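Local coordinates for protein glutathione S-transferase (Ceriporiopsis subvermispora, PDB 6J3E) that binds glutathione and, as a serine-type glutathione S-transferase, probably catalyses its transfer to electrophilic substrates, at residues K196-G201 with Y206-I211; T150-E153 with V158-E161. All blocks are in the same frame, centred on the assembly; numbering follows the deposited sequence.

Contact 1: residues K196-G201 with Y206-I211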
ATOM      1  N   LYS A 196     -12.958  11.621  -5.120  1.00 59.04           N
ATOM      2  CA  LYS A 196     -13.868  11.018  -4.156  1.00 54.24           C
ATOM      3  C   LYS A 196     -13.488  11.379  -2.726  1.00 64.58           C
ATOM      4  O   LYS A 196     -12.365  11.822  -2.426  1.00 60.27           O
ATOM      5  CB  LYS A 196     -13.873   9.501  -4.272  1.00 53.96           C
ATOM      6  CG  LYS A 196     -14.093   8.971  -5.665  1.00 57.93           C
ATOM      7  CD  LYS A 196     -13.501   7.567  -5.786  1.00 55.59           C
ATOM      8  CE  LYS A 196     -12.842   7.382  -7.140  1.00 59.07           C
ATOM      9  NZ  LYS A 196     -11.589   8.156  -7.326  1.00 53.87           N
ATOM     10  N   LEU A 197     -14.446  11.158  -1.831  1.00 55.61           N
ATOM     11  CA  LEU A 197     -14.156  11.140  -0.412  1.00 56.15           C
ATOM     12  C   LEU A 197     -14.109   9.732   0.150  1.00 55.74           C
ATOM     13  O   LEU A 197     -13.427   9.505   1.155  1.00 58.13           O
ATOM     14  CB  LEU A 197     -15.187  11.970   0.354  1.00 57.50           C
ATOM     15  CG  LEU A 197     -14.840  13.449   0.270  1.00 57.84           C
ATOM     16  CD1 LEU A 197     -16.107  14.243   0.228  1.00 56.73           C
ATOM     17  CD2 LEU A 197     -13.968  13.841   1.451  1.00 58.01           C
ATOM     18  N   LEU A 198     -14.799   8.792  -0.475  1.00 52.49           N
ATOM     19  CA  LEU A 198     -14.767   7.401  -0.082  1.00 48.40           C
ATOM     20  C   LEU A 198     -14.078   6.581  -1.159  1.00 56.53           C
ATOM     21  O   LEU A 198     -14.212   6.856  -2.361  1.00 56.63           O
ATOM     22  CB  LEU A 198     -16.174   6.872   0.140  1.00 59.99           C
ATOM     23  CG  LEU A 198     -17.054   7.739   1.033  1.00 64.17           C
ATOM     24  CD1 LEU A 198     -18.332   6.975   1.335  1.00 61.75           C
ATOM     25  CD2 LEU A 198     -16.318   8.134   2.326  1.00 58.70           C
ATOM     26  N   PHE A 199     -13.370   5.542  -0.719  1.00 53.56           N
ATOM     27  CA  PHE A 199     -12.578   4.743  -1.652  1.00 56.19           C
ATOM     28  C   PHE A 199     -13.434   4.055  -2.715  1.00 58.41           C
ATOM     29  O   PHE A 199     -13.047   4.023  -3.891  1.00 55.53           O
ATOM     30  CB  PHE A 199     -11.741   3.726  -0.882  1.00 51.46           C
ATOM     31  CG  PHE A 199     -10.390   4.237  -0.565  1.00 53.35           C
ATOM     32  CD1 PHE A 199     -10.215   5.163   0.462  1.00 49.76           C
ATOM     33  CD2 PHE A 199      -9.303   3.857  -1.330  1.00 48.20           C
ATOM     34  CE1 PHE A 199      -8.969   5.679   0.741  1.00 48.92           C
ATOM     35  CE2 PHE A 199      -8.043   4.364  -1.052  1.00 49.50           C
ATOM     36  CZ  PHE A 199      -7.877   5.285  -0.016  1.00 50.64           C
ATOM     37  N   LEU A 200     -14.581   3.470  -2.323  1.00 56.95           N
ATOM     38  CA  LEU A 200     -15.465   2.802  -3.277  1.00 59.68           C
ATOM     39  C   LEU A 200     -16.396   3.759  -4.003  1.00 60.30           C
ATOM     40  O   LEU A 200     -17.256   3.290  -4.757  1.00 63.69           O
ATOM     41  CB  LEU A 200     -16.326   1.728  -2.601  1.00 58.01           C
ATOM     42  CG  LEU A 200     -15.743   0.763  -1.579  1.00 57.79           C
ATOM     43  CD1 LEU A 200     -16.872  -0.067  -0.968  1.00 60.92           C
ATOM     44  CD2 LEU A 200     -14.679  -0.136  -2.198  1.00 52.32           C
ATOM     45  N   GLY A 201     -16.258   5.066  -3.786  1.00 59.62           N
ATOM     46  CA  GLY A 201     -17.093   6.058  -4.437  1.00 56.93           C
ATOM     47  C   GLY A 201     -18.238   6.547  -3.572  1.00 60.80           C
ATOM     48  O   GLY A 201     -18.137   7.572  -2.894  1.00 59.80           O
ATOM     49  N   TYR A 206     -14.177  -0.160   4.928  1.00 52.48           N
ATOM     50  CA  TYR A 206     -13.245  -0.109   6.058  1.00 55.58           C
ATOM     51  C   TYR A 206     -12.061   0.797   5.765  1.00 51.33           C
ATOM     52  O   TYR A 206     -11.441   1.304   6.705  1.00 54.30           O
ATOM     53  CB  TYR A 206     -12.754  -1.518   6.457  1.00 59.57           C
ATOM     54  CG  TYR A 206     -11.743  -1.541   7.612  1.00 52.33           C
ATOM     55  CD1 TYR A 206     -12.140  -1.321   8.933  1.00 51.23           C
ATOM     56  CD2 TYR A 206     -10.397  -1.788   7.378  1.00 51.99           C
ATOM     57  CE1 TYR A 206     -11.206  -1.340   9.991  1.00 50.16           C
ATOM     58  CE2 TYR A 206      -9.452  -1.793   8.431  1.00 50.40           C
ATOM     59  CZ  TYR A 206      -9.867  -1.578   9.725  1.00 50.78           C
ATOM     60  OH  TYR A 206      -8.932  -1.575  10.739  1.00 49.43           O
ATOM     61  N   ALA A 207     -11.754   1.048   4.485  1.00 54.34           N
ATOM     62  CA  ALA A 207     -10.614   1.908   4.166  1.00 54.64           C
ATOM     63  C   ALA A 207     -10.887   3.350   4.574  1.00 49.19           C
ATOM     64  O   ALA A 207      -9.985   4.051   5.046  1.00 50.37           O
ATOM     65  CB  ALA A 207     -10.267   1.815   2.678  1.00 48.21           C
ATOM     66  N   ASP A 208     -12.130   3.797   4.394  1.00 49.68           N
ATOM     67  CA  ASP A 208     -12.565   5.095   4.883  1.00 49.96           C
ATOM     68  C   ASP A 208     -12.497   5.148   6.395  1.00 50.26           C
ATOM     69  O   ASP A 208     -12.079   6.158   6.971  1.00 48.82           O
ATOM     70  CB  ASP A 208     -14.002   5.376   4.427  1.00 47.70           C
ATOM     71  CG  ASP A 208     -14.231   5.039   2.967  1.00 56.46           C
ATOM     72  OD1 ASP A 208     -13.427   5.473   2.103  1.00 57.81           O
ATOM     73  OD2 ASP A 208     -15.219   4.323   2.687  1.00 60.80           O
ATOM     74  N   ILE A 209     -12.945   4.078   7.051  1.00 52.73           N
ATOM     75  CA  ILE A 209     -12.944   4.035   8.505  1.00 51.96           C
ATOM     76  C   ILE A 209     -11.521   4.117   9.014  1.00 49.14           C
ATOM     77  O   ILE A 209     -11.239   4.789  10.013  1.00 48.46           O
ATOM     78  CB  ILE A 209     -13.666   2.762   8.992  1.00 49.55           C
ATOM     79  CG1 ILE A 209     -15.121   2.797   8.549  1.00 47.91           C
ATOM     80  CG2 ILE A 209     -13.565   2.611  10.510  1.00 51.64           C
ATOM     81  CD1 ILE A 209     -15.883   1.523   8.823  1.00 54.31           C
ATOM     82  N   THR A 210     -10.590   3.478   8.295  1.00 49.45           N
ATOM     83  CA  THR A 210      -9.183   3.518   8.687  1.00 49.54           C
ATOM     84  C   THR A 210      -8.674   4.950   8.762  1.00 53.76           C
ATOM     85  O   THR A 210      -7.964   5.325   9.704  1.00 55.93           O
ATOM     86  CB  THR A 210      -8.343   2.717   7.697  1.00 49.92           C
ATOM     87  OG1 THR A 210      -8.728   1.337   7.739  1.00 53.31           O
ATOM     88  CG2 THR A 210      -6.871   2.840   8.021  1.00 42.05           C
ATOM     89  N   ILE A 211      -9.034   5.771   7.780  1.00 53.33           N
ATOM     90  CA  ILE A 211      -8.507   7.127   7.727  1.00 55.65           C
ATOM     91  C   ILE A 211      -9.079   7.962   8.866  1.00 50.66           C
ATOM     92  O   ILE A 211      -8.341   8.630   9.597  1.00 54.04           O
ATOM     93  CB  ILE A 211      -8.784   7.741   6.340  1.00 50.57           C
ATOM     94  CG1 ILE A 211      -8.108   6.879   5.264  1.00 50.71           C
ATOM     95  CG2 ILE A 211      -8.270   9.147   6.266  1.00 48.76           C
ATOM     96  CD1 ILE A 211      -8.434   7.272   3.859  1.00 48.21           C
TER
HETATM   97  O   HOH W   1     -15.514   3.354   0.352  1.00 57.00           O
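Two torsions set up the meeting of D208 and F199: chi1 of D208, at -45°, turns its carboxylate back over the start of the helix, opposite the carbonyl carbon, while F199 leaves the backbone toward the helix and its chi1 of -93° sets the ring with an edge by D208 OD1 and a face against A207 CB. D208 OD1 takes the amide of F199 through its syn lone pair, with F199 N to D208 OD1 at 2.8 Å and an N-H...O angle of 161°. The same oxygen, D208 OD1, sits in the ring plane, 3.6 Å from F199 CD1. The second oxygen, OD2, accepts from S205 N, so F199 N and S205 N together fix the carboxylate's rotation; a water also links OD2 to L200 N. The L198 side chain crosses that of D208 at about a right angle, with L198 CD2 3.8 Å from D208 CG. The ring itself is met by A207 CB, 4.0 Å from F199 CD1, and at its edge by I211 CD1, 3.5 Å from F199 CE1. F115 packs edge-to-face with this ring, and A110 of the second subunit packs on F199. A type I turn, closed by G201 N to L198 O, shapes the loop. D208 OD2 accepting from S205 N is one half of the S-x-x-D capping box at the start of helix 206-222, a motif known in GST C-terminal domains.

Contact 2: residues T150-E153 with V158-E161. With EDO (1,2-ethanediol), chain F; EDO (1,2-ethanediol), chain G.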
ATOM      1  N   THR A 150       8.499   2.421  27.454  1.00 55.61           N
ATOM      2  CA  THR A 150       8.646   1.538  26.304  1.00 57.92           C
ATOM      3  C   THR A 150       8.916   2.324  25.023  1.00 58.85           C
ATOM      4  O   THR A 150       9.773   1.932  24.220  1.00 59.66           O
ATOM      5  CB  THR A 150       7.397   0.658  26.152  1.00 59.20           C
ATOM      6  OG1 THR A 150       6.228   1.473  25.985  1.00 58.82           O
ATOM      7  CG2 THR A 150       7.203  -0.215  27.371  1.00 57.67           C
ATOM      8  N   ARG A 151       8.199   3.436  24.813  1.00 56.66           N
ATOM      9  CA  ARG A 151       8.366   4.194  23.576  1.00 54.41           C
ATOM     10  C   ARG A 151       9.726   4.870  23.522  1.00 57.58           C
ATOM     11  O   ARG A 151      10.378   4.871  22.470  1.00 56.41           O
ATOM     12  CB  ARG A 151       7.242   5.219  23.419  1.00 52.92           C
ATOM     13  CG  ARG A 151       5.984   4.672  22.666  1.00 55.87           C
ATOM     14  CD  ARG A 151       5.365   3.429  23.332  1.00 51.38           C
ATOM     15  NE  ARG A 151       4.234   2.887  22.578  1.00 58.30           N
ATOM     16  CZ  ARG A 151       3.610   1.740  22.851  1.00 53.39           C
ATOM     17  NH1 ARG A 151       4.003   0.984  23.858  1.00 57.48           N
ATOM     18  NH2 ARG A 151       2.591   1.350  22.111  1.00 57.80           N
ATOM     19  N   GLU A 152      10.189   5.429  24.646  1.00 61.01           N
ATOM     20  CA  GLU A 152      11.518   6.044  24.660  1.00 62.32           C
ATOM     21  C   GLU A 152      12.612   5.004  24.433  1.00 63.96           C
ATOM     22  O   GLU A 152      13.564   5.244  23.681  1.00 63.00           O
ATOM     23  CB  GLU A 152      11.754   6.792  25.972  1.00 54.61           C
ATOM     24  CG  GLU A 152      11.119   8.185  26.019  1.00 62.37           C
ATOM     25  CD  GLU A 152      11.314   8.905  27.353  1.00 56.34           C
ATOM     26  OE1 GLU A 152      10.505   9.810  27.660  1.00 56.38           O
ATOM     27  OE2 GLU A 152      12.280   8.581  28.086  1.00 61.70           O
ATOM     28  N   GLU A 153      12.492   3.837  25.070  1.00 62.12           N
ATOM     29  CA  GLU A 153      13.485   2.791  24.862  1.00 68.57           C
ATOM     30  C   GLU A 153      13.528   2.363  23.404  1.00 64.76           C
ATOM     31  O   GLU A 153      14.602   2.268  22.801  1.00 64.61           O
ATOM     32  CB  GLU A 153      13.194   1.583  25.748  1.00 70.40           C
ATOM     33  CG  GLU A 153      14.221   0.491  25.538  1.00 75.34           C
ATOM     34  CD  GLU A 153      13.800  -0.838  26.103  1.00 88.15           C
ATOM     35  OE1 GLU A 153      12.596  -0.998  26.414  1.00 87.21           O
ATOM     36  OE2 GLU A 153      14.683  -1.718  26.238  1.00 90.45           O
ATOM     37  N   VAL A 158      16.067   8.515  23.370  1.00 59.85           N
ATOM     38  CA  VAL A 158      15.759   9.939  23.280  1.00 63.94           C
ATOM     39  C   VAL A 158      14.383  10.206  23.884  1.00 56.63           C
ATOM     40  O   VAL A 158      13.398   9.530  23.568  1.00 56.89           O
ATOM     41  CB  VAL A 158      15.869  10.430  21.829  1.00 57.81           C
ATOM     42  CG1 VAL A 158      15.161   9.501  20.885  1.00 67.82           C
ATOM     43  CG2 VAL A 158      15.307  11.833  21.712  1.00 58.49           C
ATOM     44  N   LYS A 159      14.313  11.176  24.789  1.00 56.42           N
ATOM     45  CA  LYS A 159      13.075  11.400  25.517  1.00 58.06           C
ATOM     46  C   LYS A 159      12.000  12.011  24.624  1.00 58.92           C
ATOM     47  O   LYS A 159      12.271  12.613  23.581  1.00 56.17           O
ATOM     48  CB  LYS A 159      13.330  12.282  26.724  1.00 58.24           C
ATOM     49  CG  LYS A 159      14.420  11.713  27.608  1.00 61.26           C
ATOM     50  CD  LYS A 159      14.738  12.657  28.753  1.00 72.31           C
ATOM     51  CE  LYS A 159      15.593  13.823  28.267  1.00 70.43           C
ATOM     52  NZ  LYS A 159      16.626  14.208  29.265  1.00 79.29           N
ATOM     53  N   LEU A 160      10.752  11.844  25.059  1.00 54.14           N
ATOM     54  CA  LEU A 160       9.630  12.195  24.206  1.00 52.10           C
ATOM     55  C   LEU A 160       9.678  13.659  23.797  1.00 59.49           C
ATOM     56  O   LEU A 160       9.368  14.003  22.647  1.00 60.22           O
ATOM     57  CB  LEU A 160       8.317  11.878  24.915  1.00 50.97           C
ATOM     58  CG  LEU A 160       7.966  10.400  25.027  1.00 54.27           C
ATOM     59  CD1 LEU A 160       6.575  10.268  25.570  1.00 51.27           C
ATOM     60  CD2 LEU A 160       8.055   9.718  23.674  1.00 53.04           C
ATOM     61  N   GLU A 161      10.088  14.538  24.715  1.00 60.76           N
ATOM     62  CA  GLU A 161      10.007  15.976  24.470  1.00 55.26           C
ATOM     63  C   GLU A 161      11.013  16.453  23.430  1.00 54.02           C
ATOM     64  O   GLU A 161      10.850  17.555  22.894  1.00 60.33           O
ATOM     65  CB  GLU A 161      10.187  16.732  25.787  1.00 48.92           C
ATOM     66  CG  GLU A 161       9.018  16.555  26.780  1.00 56.11           C
ATOM     67  CD  GLU A 161       8.940  15.164  27.441  1.00 60.03           C
ATOM     68  OE1 GLU A 161       7.822  14.758  27.839  1.00 58.01           O
ATOM     69  OE2 GLU A 161       9.986  14.480  27.568  1.00 62.18           O
TER
HETATM   70  C1  EDO F 304       7.008  16.240  20.770  1.00 60.75           C
HETATM   71  O1  EDO F 304       8.441  16.254  20.884  1.00 55.40           O
HETATM   72  C2  EDO F 304       6.406  17.509  21.387  1.00 60.16           C
HETATM   73  O2  EDO F 304       6.692  17.570  22.786  1.00 59.50           O
HETATM   74  C1  EDO G 305       0.060   3.577  19.970  1.00 69.51           C
HETATM   75  O1  EDO G 305      -0.194   2.415  20.801  1.00 66.00           O
HETATM   76  C2  EDO G 305      -0.900   3.661  18.785  1.00 59.47           C
HETATM   77  O2  EDO G 305      -0.475   4.767  17.985  1.00 58.33           O
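The chain's return past the C-terminal end of helix 141-153, in the helical domain of the transferase, is met by E152, whose side chain lies along the backbone of the loop that follows. E152 leaves the helix toward the loop; with chi1 at -81° and the chain extended beyond CG, it follows V158 O, K159 CA and L160 N. E152 CG comes 3.6 Å from V158 O, and the carboxyl carbon CD lies as close to K159 CA. At the end, E152 OE1 accepts a weak hydrogen bond from L160 N, 3.3 Å away with an N-H...O angle of 156°, and L160 CG rests 3.7 Å from E152 OE1. R148 is the stronger partner of OE1: it forms salt bridges with both E152 and E161, and its positive charge probably eases the nearness of the two carboxylates. L160, buried, packs on P133 and N136 of helix 109-136. The R151 chain bends so that its guanidinium lies clear of the loop; R151 NH1 gives an in-plane bond to T150 OG1, 3.1 Å away. R151 is a glutathione-binding residue, though no glutathione is bound here. The contact thus joins the C-terminal end of helix 141-153 to its following loop in the helical GST C-terminal domain, with R148 salt-bridged to E152 and E161.

From the N terminus the chain passes through the thioredoxin-like domain before either contact is made; both lie in the helical C-terminal domain. Contact 2 comes first, closing a short loop of four residues, 154-157, just after helix 141-153, at the start of the path to helix 169-189. Contact 1 follows once that helix is complete, closing residues 202-205 and docking the loop before helix 206-222 onto the first turns of that helix. The two are in series, neither nested nor crossed. The centres of contacts 1 and 2 are about 33 Å apart, on opposite sides of the chain's centre, and the nearest atoms of contacts 1 and 2 are about 16 Å apart; helix 109-136 reaches both, touching L160 at one and A207 at the other.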